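Local coordinates for Mll2253 protein (Mesorhizobium loti, PDB 3Q63), which is of unknown function but belongs to the AHA1 family of Bet v 1-like proteins, whose namesake activates the ATPase of Hsp90, at residues B[89-95]-B[107-113]; B[13-17]-B[132-136]. Residue numbers count along the deposited sequence, not the author numbering.

Overall arrangement
Starting from the N terminus, the chain first lays down strand 9-17, which carries segment 13-17 at one edge of the antiparallel sheet. After two helices and the far strands it arrives at 89-95, turns, and comes back through 107-113, so interaction 1 closes a short hairpin loop. The chain then enters helix 118-141, and 132-136 returns to 13-17: interaction 2 closes a far larger loop, inside which interaction 1 is nested. Their centres lie about 16 Å apart, yet they touch. Strand 103-113 is the sheet neighbour of 9-17, M108 N probably hydrogen-bonds V13 O (2.8 Å), and the F132 ring packs on M108 and F95, tying hairpin, edge strand and helix together.

Interaction 1. Residues B[89-95]-B[107-113]; sequences LRSVVTF and RMEQSGF
Q110, E109 and M108, a selenomethionine, lose the most surface on strand 107-113, which runs antiparallel to strand 92-95 with axes 4.6 Å apart at closest approach and an angle of 165° between them. E109 faces T94 in a hydrogen-bonded pair: T94 N to E109 O is 2.7 Å and E109 N to T94 O 2.9 Å. Two residues along, V92 and S111 repeat this, V92 N to S111 O 2.8 Å and S111 N to V92 O 3.0 Å. The side chains of V92, T94, E109 and S111 share one face, where R107 NH2 makes a salt bridge to E109 OE1 (3.0 Å).

The non-hydrogen-bonded pairs V93-Q110 (CA-CA 4.2 Å) and F95-M108 (4.6 Å) turn to the other face. There the hairpin of strands 92-100 and 103-113 meets helix 118-141, the long C-terminal helix laid across the sheet in Bet v 1-like, helix-grip folds. M108, chi1 t and then m, m, places SE 3.8 Å from V93 CG1 and CG 3.5 Å from F95 CE1; W128 and F132 of the helix touch it too. Q110 extends as t, t so that NE2 donates to S91 OG (3.1 Å), while OE1 accepts from W128 NE1; S91 OG also bonds W78 O.

At the 113 end G112 adopts phi/psi 121/-4, where a CB would clash with R90 O and S91 CA. Water 1 bridges R90 N (2.9 Å) and G112 O (2.7 Å), and L89 CD1 rests 3.7 Å from F113 CE1.

Interaction 2. Residues B[13-17]-B[132-136]; sequences VERQI and FEKLE
F132 sends its ring from the helix onto strand 13-17, where V13 CG1 sits at the ring edge, 3.5 Å from CE2, and R15 CG lies 3.7 Å from CD2. With chi1 m (-69°) and chi2 -23°, F132 has more surface covered (77 Å²) than any other residue of the contact. Strand and helix segments run almost parallel, 9° between their N-to-C directions and 10.5 Å between axes at closest approach. The backbones stay apart: the nearest CA pairs are R15-F132 at 7.9 Å and I17-E136 at 7.0 Å.

V13, R15 and I17 alternate along the extended strand with E14 and Q16, whose CA-to-CB bonds point away. On the helix, F132 and E136 are one turn apart, E136 N bonding F132 O at 2.9 Å, and L135 completes the surface presented to the strand. I17, m and t, brings CD1 to 4.3 Å from L135 CD2; L24 of helix 21-29 touches both residues. R15 bends at chi2 (-91°), which carries CD to 4.1 Å from E136 OE1, while its NH1 donates to E14 O (2.9 Å). E136, m and t, lays its carboxylate against the strand, OE2 4.3 Å from I17 CG1 and 3.6 Å from Q16 O.

This is the sheet edge of the helix-grip arrangement of Bet v 1-like proteins, with the long C-terminal helix 118-141 lying along the first strand, 9-17. F132 also touches L106 and M108 on the neighbouring strand, 103-113. Lacking mutual hydrogen bonds and salt bridges, the segments hold by van der Waals packing, apolar round F132 and I17, with R15 methylenes and E136 carboxylate alongside.

Interaction 1. Residues B[89-95]-B[107-113]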
loop_
_atom_site.group_PDB
_atom_site.type_symbol
_atom_site.label_atom_id
_atom_site.label_comp_id
_atom_site.label_asym_id
_atom_site.label_seq_id
_atom_site.Cartn_x
_atom_site.Cartn_y
_atom_site.Cartn_z
ATOM N N LEU B 89 14.403 1.583 0.456
ATOM C CA LEU B 89 14.120 2.607 1.460
ATOM C C LEU B 89 14.674 2.334 2.847
ATOM O O LEU B 89 14.552 1.238 3.382
ATOM C CB LEU B 89 12.605 2.819 1.550
ATOM C CG LEU B 89 12.040 3.960 2.403
ATOM C CD1 LEU B 89 12.588 5.302 1.928
ATOM C CD2 LEU B 89 10.521 3.945 2.296
ATOM N N ARG B 90 15.279 3.362 3.425
ATOM C CA ARG B 90 15.847 3.287 4.761
ATOM C C ARG B 90 15.506 4.620 5.417
ATOM O O ARG B 90 16.046 5.669 5.046
ATOM C CB ARG B 90 17.359 3.107 4.673
ATOM C CG ARG B 90 18.042 2.958 6.009
ATOM C CD ARG B 90 19.535 2.772 5.821
ATOM N NE ARG B 90 20.224 2.605 7.098
ATOM C CZ ARG B 90 20.324 3.554 8.025
ATOM N NH1 ARG B 90 20.967 3.306 9.155
ATOM N NH2 ARG B 90 19.788 4.752 7.816
ATOM N N SER B 91 14.603 4.595 6.389
ATOM C CA SER B 91 14.207 5.847 7.019
ATOM C C SER B 91 13.727 5.686 8.450
ATOM O O SER B 91 13.478 4.575 8.927
ATOM C CB SER B 91 13.097 6.496 6.196
ATOM O OG SER B 91 11.902 5.737 6.292
ATOM N N VAL B 92 13.590 6.821 9.122
ATOM C CA VAL B 92 13.118 6.850 10.494
ATOM C C VAL B 92 11.897 7.758 10.577
ATOM O O VAL B 92 11.928 8.900 10.115
ATOM C CB VAL B 92 14.187 7.399 11.467
ATOM C CG1 VAL B 92 13.605 7.503 12.867
ATOM C CG2 VAL B 92 15.399 6.491 11.466
ATOM N N VAL B 93 10.825 7.236 11.158
ATOM C CA VAL B 93 9.596 7.985 11.332
ATOM C C VAL B 93 9.483 8.326 12.815
ATOM O O VAL B 93 9.534 7.432 13.655
ATOM C CB VAL B 93 8.351 7.145 10.925
ATOM C CG1 VAL B 93 7.075 7.869 11.341
ATOM C CG2 VAL B 93 8.339 6.907 9.411
ATOM N N THR B 94 9.346 9.611 13.137
ATOM C CA THR B 94 9.223 10.039 14.535
ATOM C C THR B 94 7.983 10.916 14.719
ATOM O O THR B 94 7.795 11.899 14.001
ATOM C CB THR B 94 10.483 10.832 15.009
ATOM O OG1 THR B 94 11.642 9.991 14.933
ATOM C CG2 THR B 94 10.307 11.300 16.457
ATOM N N PHE B 95 7.133 10.545 15.674
ATOM C CA PHE B 95 5.915 11.304 15.972
ATOM C C PHE B 95 6.165 12.116 17.234
ATOM O O PHE B 95 6.764 11.616 18.184
ATOM C CB PHE B 95 4.731 10.364 16.233
ATOM C CG PHE B 95 4.365 9.503 15.060
ATOM C CD1 PHE B 95 3.537 9.991 14.048
ATOM C CD2 PHE B 95 4.861 8.207 14.957
ATOM C CE1 PHE B 95 3.208 9.196 12.949
ATOM C CE2 PHE B 95 4.540 7.401 13.860
ATOM C CZ PHE B 95 3.711 7.899 12.856
ATOM N N ARG B 107 3.332 16.148 15.114
ATOM C CA ARG B 107 4.336 16.371 14.079
ATOM C C ARG B 107 4.899 15.010 13.705
ATOM O O ARG B 107 5.179 14.187 14.578
ATOM C CB ARG B 107 5.484 17.249 14.584
ATOM C CG ARG B 107 6.524 17.571 13.508
ATOM C CD ARG B 107 7.669 18.420 14.051
ATOM N NE ARG B 107 8.530 17.657 14.949
ATOM C CZ ARG B 107 9.521 18.183 15.662
ATOM N NH1 ARG B 107 9.778 19.482 15.585
ATOM N NH2 ARG B 107 10.252 17.408 16.456
HETATM N N MSE B 108 5.053 14.767 12.411
HETATM C CA MSE B 108 5.607 13.507 11.938
HETATM C C MSE B 108 6.818 13.864 11.099
HETATM O O MSE B 108 6.723 14.658 10.160
HETATM C CB MSE B 108 4.577 12.766 11.089
HETATM C CG MSE B 108 4.944 11.331 10.708
HETATM SE SE MSE B 108 6.447 11.128 9.479
HETATM C CE MSE B 108 5.889 12.299 8.044
ATOM N N GLU B 109 7.966 13.305 11.461
ATOM C CA GLU B 109 9.186 13.547 10.709
ATOM C C GLU B 109 9.691 12.199 10.226
ATOM O O GLU B 109 9.876 11.279 11.018
ATOM C CB GLU B 109 10.261 14.199 11.582
ATOM C CG GLU B 109 9.957 15.621 12.021
ATOM C CD GLU B 109 10.997 16.142 12.998
ATOM O OE1 GLU B 109 10.995 15.689 14.170
ATOM O OE2 GLU B 109 11.818 16.995 12.592
ATOM N N GLN B 110 9.884 12.084 8.919
ATOM C CA GLN B 110 10.393 10.864 8.317
ATOM C C GLN B 110 11.632 11.256 7.522
ATOM O O GLN B 110 11.534 11.904 6.475
ATOM C CB GLN B 110 9.354 10.223 7.390
ATOM C CG GLN B 110 9.912 9.051 6.567
ATOM C CD GLN B 110 8.841 8.251 5.858
ATOM O OE1 GLN B 110 7.836 8.801 5.415
ATOM N NE2 GLN B 110 9.061 6.943 5.728
ATOM N N SER B 111 12.793 10.863 8.031
ATOM C CA SER B 111 14.062 11.189 7.406
ATOM C C SER B 111 14.759 9.943 6.891
ATOM O O SER B 111 14.429 8.832 7.299
ATOM C CB SER B 111 14.960 11.873 8.424
ATOM O OG SER B 111 15.121 11.018 9.540
ATOM N N GLY B 112 15.733 10.134 6.005
ATOM C CA GLY B 112 16.470 9.009 5.454
ATOM C C GLY B 112 16.357 8.919 3.948
ATOM O O GLY B 112 16.981 8.068 3.319
ATOM N N PHE B 113 15.554 9.802 3.365
ATOM C CA PHE B 113 15.354 9.822 1.922
ATOM C C PHE B 113 16.614 10.292 1.194
ATOM O O PHE B 113 17.113 11.387 1.446
ATOM C CB PHE B 113 14.180 10.742 1.578
ATOM C CG PHE B 113 12.844 10.209 2.015
ATOM C CD1 PHE B 113 12.259 9.135 1.347
ATOM C CD2 PHE B 113 12.179 10.766 3.107
ATOM C CE1 PHE B 113 11.036 8.621 1.756
ATOM C CE2 PHE B 113 10.955 10.260 3.526
ATOM C CZ PHE B 113 10.379 9.184 2.850
HETATM O O HOH W 1 16.557 5.693 2.166
HETATM O O HOH W 2 12.658 11.330 11.498
HETATM O O HOH W 3 8.154 14.441 15.256
#

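Interaction 2. Residues B[13-17]-B[132-136]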
loop_
_atom_site.group_PDB
_atom_site.type_symbol
_atom_site.label_atom_id
_atom_site.label_comp_id
_atom_site.label_asym_id
_atom_site.label_seq_id
_atom_site.Cartn_x
_atom_site.Cartn_y
_atom_site.Cartn_z
ATOM N N VAL B 13 5.264 16.580 8.400
ATOM C CA VAL B 13 3.833 16.811 8.309
ATOM C C VAL B 13 3.327 17.132 9.717
ATOM O O VAL B 13 3.674 16.447 10.682
ATOM C CB VAL B 13 3.087 15.571 7.750
ATOM C CG1 VAL B 13 1.593 15.839 7.701
ATOM C CG2 VAL B 13 3.595 15.246 6.340
ATOM N N GLU B 14 2.532 18.191 9.838
ATOM C CA GLU B 14 2.001 18.603 11.140
ATOM C C GLU B 14 0.487 18.737 11.070
ATOM O O GLU B 14 -0.072 19.062 10.024
ATOM C CB GLU B 14 2.636 19.932 11.566
ATOM C CG GLU B 14 4.164 19.907 11.561
ATOM C CD GLU B 14 4.791 21.185 12.097
ATOM O OE1 GLU B 14 4.898 21.322 13.328
ATOM O OE2 GLU B 14 5.178 22.054 11.286
ATOM N N ARG B 15 -0.173 18.491 12.194
ATOM C CA ARG B 15 -1.619 18.550 12.247
ATOM C C ARG B 15 -2.072 18.900 13.650
ATOM O O ARG B 15 -1.444 18.495 14.629
ATOM C CB ARG B 15 -2.220 17.188 11.860
ATOM C CG ARG B 15 -2.019 16.751 10.393
ATOM C CD ARG B 15 -3.177 17.206 9.507
ATOM N NE ARG B 15 -3.070 16.719 8.130
ATOM C CZ ARG B 15 -2.205 17.182 7.230
ATOM N NH1 ARG B 15 -1.359 18.152 7.550
ATOM N NH2 ARG B 15 -2.182 16.675 6.004
ATOM N N GLN B 16 -3.150 19.670 13.747
ATOM C CA GLN B 16 -3.714 20.026 15.045
ATOM C C GLN B 16 -4.881 19.058 15.199
ATOM O O GLN B 16 -5.804 19.062 14.383
ATOM C CB GLN B 16 -4.221 21.473 15.037
ATOM C CG GLN B 16 -4.976 21.880 16.294
ATOM C CD GLN B 16 -4.149 21.715 17.559
ATOM O OE1 GLN B 16 -3.039 22.248 17.677
ATOM N NE2 GLN B 16 -4.693 20.982 18.520
ATOM N N ILE B 17 -4.830 18.224 16.229
ATOM C CA ILE B 17 -5.876 17.232 16.466
ATOM C C ILE B 17 -6.720 17.590 17.680
ATOM O O ILE B 17 -6.193 17.814 18.773
ATOM C CB ILE B 17 -5.263 15.820 16.667
ATOM C CG1 ILE B 17 -4.444 15.433 15.428
ATOM C CG2 ILE B 17 -6.366 14.798 16.910
ATOM C CD1 ILE B 17 -3.800 14.055 15.508
ATOM N N PHE B 132 -3.026 10.648 8.123
ATOM C CA PHE B 132 -3.522 11.474 9.218
ATOM C C PHE B 132 -5.008 11.785 9.085
ATOM O O PHE B 132 -5.699 11.973 10.085
ATOM C CB PHE B 132 -2.714 12.767 9.319
ATOM C CG PHE B 132 -1.301 12.559 9.786
ATOM C CD1 PHE B 132 -0.954 11.422 10.515
ATOM C CD2 PHE B 132 -0.328 13.519 9.544
ATOM C CE1 PHE B 132 0.345 11.248 10.999
ATOM C CE2 PHE B 132 0.972 13.356 10.024
ATOM C CZ PHE B 132 1.308 12.220 10.754
ATOM N N GLU B 133 -5.495 11.844 7.850
ATOM C CA GLU B 133 -6.912 12.093 7.618
ATOM C C GLU B 133 -7.692 10.915 8.191
ATOM O O GLU B 133 -8.701 11.096 8.878
ATOM C CB GLU B 133 -7.198 12.223 6.120
ATOM C CG GLU B 133 -6.930 13.602 5.566
ATOM C CD GLU B 133 -8.074 14.563 5.830
ATOM O OE1 GLU B 133 -8.436 14.770 7.014
ATOM O OE2 GLU B 133 -8.618 15.116 4.847
ATOM N N LYS B 134 -7.218 9.704 7.917
ATOM C CA LYS B 134 -7.889 8.512 8.425
ATOM C C LYS B 134 -7.698 8.395 9.934
ATOM O O LYS B 134 -8.518 7.792 10.618
ATOM C CB LYS B 134 -7.361 7.257 7.717
ATOM C CG LYS B 134 -7.684 7.224 6.226
ATOM C CD LYS B 134 -7.140 5.977 5.538
ATOM C CE LYS B 134 -7.819 4.710 6.025
ATOM N NZ LYS B 134 -7.305 3.504 5.304
ATOM N N LEU B 135 -6.617 8.979 10.448
ATOM C CA LEU B 135 -6.348 8.948 11.879
ATOM C C LEU B 135 -7.362 9.844 12.590
ATOM O O LEU B 135 -7.945 9.456 13.604
ATOM C CB LEU B 135 -4.927 9.434 12.177
ATOM C CG LEU B 135 -4.590 9.719 13.647
ATOM C CD1 LEU B 135 -4.771 8.457 14.468
ATOM C CD2 LEU B 135 -3.151 10.228 13.771
ATOM N N GLU B 136 -7.578 11.037 12.049
ATOM C CA GLU B 136 -8.533 11.970 12.635
ATOM C C GLU B 136 -9.955 11.443 12.531
ATOM O O GLU B 136 -10.783 11.676 13.415
ATOM C CB GLU B 136 -8.425 13.330 11.956
ATOM C CG GLU B 136 -7.184 14.087 12.365
ATOM C CD GLU B 136 -7.119 15.466 11.758
ATOM O OE1 GLU B 136 -6.832 15.572 10.547
ATOM O OE2 GLU B 136 -7.374 16.446 12.491
#